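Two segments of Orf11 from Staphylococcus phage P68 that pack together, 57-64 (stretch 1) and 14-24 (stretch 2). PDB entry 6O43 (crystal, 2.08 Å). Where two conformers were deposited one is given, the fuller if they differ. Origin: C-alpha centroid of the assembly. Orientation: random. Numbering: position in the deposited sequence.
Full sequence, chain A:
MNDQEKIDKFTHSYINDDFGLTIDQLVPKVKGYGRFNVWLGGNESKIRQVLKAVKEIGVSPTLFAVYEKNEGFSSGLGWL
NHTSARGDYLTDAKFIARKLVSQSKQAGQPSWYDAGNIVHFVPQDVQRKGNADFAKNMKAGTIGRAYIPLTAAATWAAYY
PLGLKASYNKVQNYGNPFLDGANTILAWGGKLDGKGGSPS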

# COMPACT_ATOMS: atom_id res chain seq x y z
N ILE A 57 10.93 -4.74 -11.37
CA ILE A 57 10.36 -5.96 -10.81
C ILE A 57 8.85 -6.00 -10.98
O ILE A 57 8.26 -7.08 -11.07
CB ILE A 57 10.78 -6.09 -9.34
CG1 ILE A 57 12.26 -6.45 -9.24
CG2 ILE A 57 9.90 -7.10 -8.61
CD1 ILE A 57 12.86 -6.23 -7.87
N GLY A 58 8.19 -4.84 -11.03
CA GLY A 58 6.77 -4.80 -11.28
C GLY A 58 5.98 -3.96 -10.29
O GLY A 58 4.75 -3.98 -10.30
N VAL A 59 6.68 -3.21 -9.44
CA VAL A 59 6.05 -2.31 -8.48
C VAL A 59 6.23 -0.88 -8.97
O VAL A 59 7.35 -0.46 -9.26
CB VAL A 59 6.63 -2.48 -7.06
CG1 VAL A 59 6.18 -1.34 -6.16
CG2 VAL A 59 6.21 -3.82 -6.48
N SER A 60 5.13 -0.14 -9.05
CA SER A 60 5.19 1.23 -9.53
C SER A 60 6.06 2.06 -8.59
O SER A 60 5.88 2.00 -7.37
CB SER A 60 3.79 1.82 -9.63
OG SER A 60 3.58 2.83 -8.66
N PRO A 61 7.01 2.84 -9.12
CA PRO A 61 7.76 3.75 -8.24
C PRO A 61 6.86 4.68 -7.44
O PRO A 61 7.21 5.03 -6.31
CB PRO A 61 8.64 4.54 -9.23
CG PRO A 61 8.77 3.64 -10.42
CD PRO A 61 7.47 2.90 -10.51
N THR A 62 5.71 5.07 -7.99
CA THR A 62 4.80 5.94 -7.27
C THR A 62 4.25 5.25 -6.02
O THR A 62 4.24 5.83 -4.93
CB THR A 62 3.66 6.38 -8.19
OG1 THR A 62 4.20 6.99 -9.37
CG2 THR A 62 2.75 7.37 -7.48
N LEU A 63 3.78 4.00 -6.17
CA LEU A 63 3.26 3.27 -5.02
C LEU A 63 4.33 3.08 -3.96
O LEU A 63 4.11 3.34 -2.77
CB LEU A 63 2.69 1.92 -5.46
CG LEU A 63 2.28 1.00 -4.30
CD1 LEU A 63 1.12 1.61 -3.51
CD2 LEU A 63 1.92 -0.39 -4.82
N PHE A 64 5.51 2.62 -4.38
CA PHE A 64 6.62 2.40 -3.45
C PHE A 64 6.92 3.67 -2.66
O PHE A 64 6.97 3.65 -1.42
CB PHE A 64 7.84 1.93 -4.24
CG PHE A 64 8.94 1.35 -3.40
CD1 PHE A 64 8.91 0.01 -3.03
CD2 PHE A 64 10.02 2.13 -3.00
CE1 PHE A 64 9.91 -0.54 -2.26
CE2 PHE A 64 11.04 1.59 -2.23
CZ PHE A 64 10.98 0.25 -1.86
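Stretch 2, residues 14-24: YINDDFGLTID

This is a loop-on-helix-start contact in which the backbone carbonyls of a doubly turned loop, residues 14-22, leading into a helix, are read by one main-chain NH and two hydroxyls at the beginning of another helix, with apolar side chains packing beside them.

Stretch 1 leaves one helix at Gly58, passes through Val59 in an extended conformation, and enters the next helix at Pro61 with Ser60 as its N-cap. Gly58 has phi/psi of 130/9; at those angles a CB would jam against the carbonyl of the residue before, so the local backbone by itself calls for glycine. Stretch 2 is mostly loop. A type I turn runs from Tyr14 to Asp17, closed by Asp17 N to Tyr14 O at 3.1 Å, and a type I' turn runs from Asp18 to Leu21, closed by Leu21 N to Asp18 O at 3.0 Å. A helix then begins at Ile23, with Thr22 at its N-cap position.

The two chains advance in the same sense where they touch: Ser60 CA lies 4.1 Å from Asn16 CA, and Thr62 CA lies 5.3 Å from Asp18 CA. With loop on one side, no helix crossing angle describes the fit.

The polar rule is that stretch 1 donates and stretch 2 accepts through its main chain. Ser60 N gives a nearly straight hydrogen bond to Ile15 O at 2.8 Å, with an angle of 169° at the hydrogen. Ser60 OG donates to Asp17 O at 2.8 Å while accepting the capping bond from Leu63 N, also 2.8 Å, so one hydroxyl both caps the helix and joins it to the loop. Two residues on, Thr62 OG1 donates to Asp18 O at 2.7 Å. That same carbonyl closes the type I' turn, which ties the turn directly to the helix.

The loop is braced from within by its aspartates. Phe19 N bonds to Asp17 OD1 at 2.7 Å, and Gly20 N bonds to Asp18 OD1 at 2.9 Å. These bonds support Phe19 and Gly20, both at positive phi in the tight turn, while the carbonyls of Asp17 and Asp18 receive the hydroxyls of stretch 1.

Apolar contacts accompany these bonds. Ile15 meets two apolar side chains: its CD1 is 4.2 Å from Val59 CG2, and its CB is 4.0 Å from Leu63 CD2. Thr62, with the largest covered area in the contact, also packs through its methyl: CG2 approaches Phe19 CD2 at 4.1 Å, obliquely to the ring. Farther along stretch 2, Ile23 CG1 meets Pro61 CB at 3.7 Å, bringing the first turn of one helix against the start of the other. Two polar atoms add van der Waals contacts: the Gly58 carbonyl lies against the Asn16 side chain, Gly58 O to Asn16 CB 3.4 Å, and the Thr62 hydroxyl touches Leu21, OG1 to CB 3.7 Å. The whole contact buries 518 Å², counting both sides.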

# COMPACT_ATOMS: atom_id res chain seq x y z
N TYR A 14 -3.75 -1.46 -10.20
CA TYR A 14 -2.64 -2.40 -10.26
C TYR A 14 -1.43 -1.83 -9.53
O TYR A 14 -1.22 -0.61 -9.50
CB TYR A 14 -2.28 -2.71 -11.71
CG TYR A 14 -3.37 -3.39 -12.50
CD1 TYR A 14 -3.76 -4.70 -12.20
CD2 TYR A 14 -4.01 -2.74 -13.55
CE1 TYR A 14 -4.76 -5.33 -12.92
CE2 TYR A 14 -5.00 -3.37 -14.27
CZ TYR A 14 -5.38 -4.66 -13.95
OH TYR A 14 -6.37 -5.29 -14.67
N ILE A 15 -0.63 -2.71 -8.94
CA ILE A 15 0.54 -2.26 -8.19
C ILE A 15 1.61 -1.65 -9.09
O ILE A 15 2.57 -1.06 -8.58
CB ILE A 15 1.19 -3.39 -7.37
CG1 ILE A 15 1.55 -4.59 -8.27
CG2 ILE A 15 0.29 -3.81 -6.21
CD1 ILE A 15 2.57 -5.52 -7.65
N ASN A 16 1.48 -1.77 -10.41
CA ASN A 16 2.43 -1.17 -11.34
C ASN A 16 1.88 0.11 -11.97
O ASN A 16 2.43 0.59 -12.98
CB ASN A 16 2.83 -2.18 -12.42
CG ASN A 16 1.73 -2.45 -13.42
OD1 ASN A 16 0.58 -2.04 -13.23
ND2 ASN A 16 2.07 -3.16 -14.49
N ASP A 17 0.82 0.68 -11.40
CA ASP A 17 0.24 1.92 -11.88
C ASP A 17 1.07 3.10 -11.37
O ASP A 17 1.25 3.24 -10.15
CB ASP A 17 -1.21 2.02 -11.40
CG ASP A 17 -1.97 3.17 -12.04
OD1 ASP A 17 -1.33 4.14 -12.51
OD2 ASP A 17 -3.22 3.10 -12.07
N ASP A 18 1.58 3.93 -12.28
CA ASP A 18 2.38 5.08 -11.86
C ASP A 18 1.53 6.29 -11.47
O ASP A 18 2.10 7.29 -11.02
CB ASP A 18 3.39 5.47 -12.94
CG ASP A 18 2.75 5.71 -14.30
OD1 ASP A 18 1.78 6.49 -14.38
OD2 ASP A 18 3.24 5.13 -15.29
N PHE A 19 0.21 6.21 -11.60
CA PHE A 19 -0.69 7.28 -11.19
C PHE A 19 -0.29 8.63 -11.79
O PHE A 19 -0.51 9.69 -11.19
CB PHE A 19 -0.77 7.37 -9.66
CG PHE A 19 -1.33 6.13 -9.01
CD1 PHE A 19 -2.70 5.96 -8.88
CD2 PHE A 19 -0.50 5.13 -8.54
CE1 PHE A 19 -3.23 4.82 -8.28
CE2 PHE A 19 -1.01 3.98 -7.94
CZ PHE A 19 -2.38 3.83 -7.81
N GLY A 20 0.29 8.60 -12.99
CA GLY A 20 0.64 9.82 -13.69
C GLY A 20 1.86 10.54 -13.18
O GLY A 20 2.08 11.70 -13.57
N LEU A 21 2.67 9.91 -12.33
CA LEU A 21 3.88 10.52 -11.79
C LEU A 21 5.10 9.75 -12.26
O LEU A 21 5.08 8.51 -12.30
CB LEU A 21 3.84 10.56 -10.26
CG LEU A 21 2.73 11.41 -9.62
CD1 LEU A 21 2.65 11.13 -8.13
CD2 LEU A 21 2.98 12.88 -9.88
N THR A 22 6.15 10.48 -12.61
CA THR A 22 7.40 9.88 -13.06
C THR A 22 8.41 9.84 -11.92
O THR A 22 8.24 10.46 -10.87
CB THR A 22 7.99 10.67 -14.24
OG1 THR A 22 8.71 11.79 -13.73
CG2 THR A 22 6.88 11.16 -15.16
N ILE A 23 9.49 9.08 -12.15
CA ILE A 23 10.56 9.00 -11.16
C ILE A 23 11.21 10.36 -10.96
O ILE A 23 11.58 10.73 -9.83
CB ILE A 23 11.59 7.93 -11.57
CG1 ILE A 23 11.00 6.53 -11.35
CG2 ILE A 23 12.89 8.11 -10.80
CD1 ILE A 23 11.94 5.40 -11.72
N ASP A 24 11.35 11.14 -12.04
CA ASP A 24 11.87 12.50 -11.91
C ASP A 24 11.01 13.33 -10.96
O ASP A 24 11.53 14.03 -10.09
CB ASP A 24 11.95 13.17 -13.28
CG ASP A 24 13.18 12.77 -14.06
OD1 ASP A 24 14.15 12.29 -13.44
OD2 ASP A 24 13.17 12.93 -15.30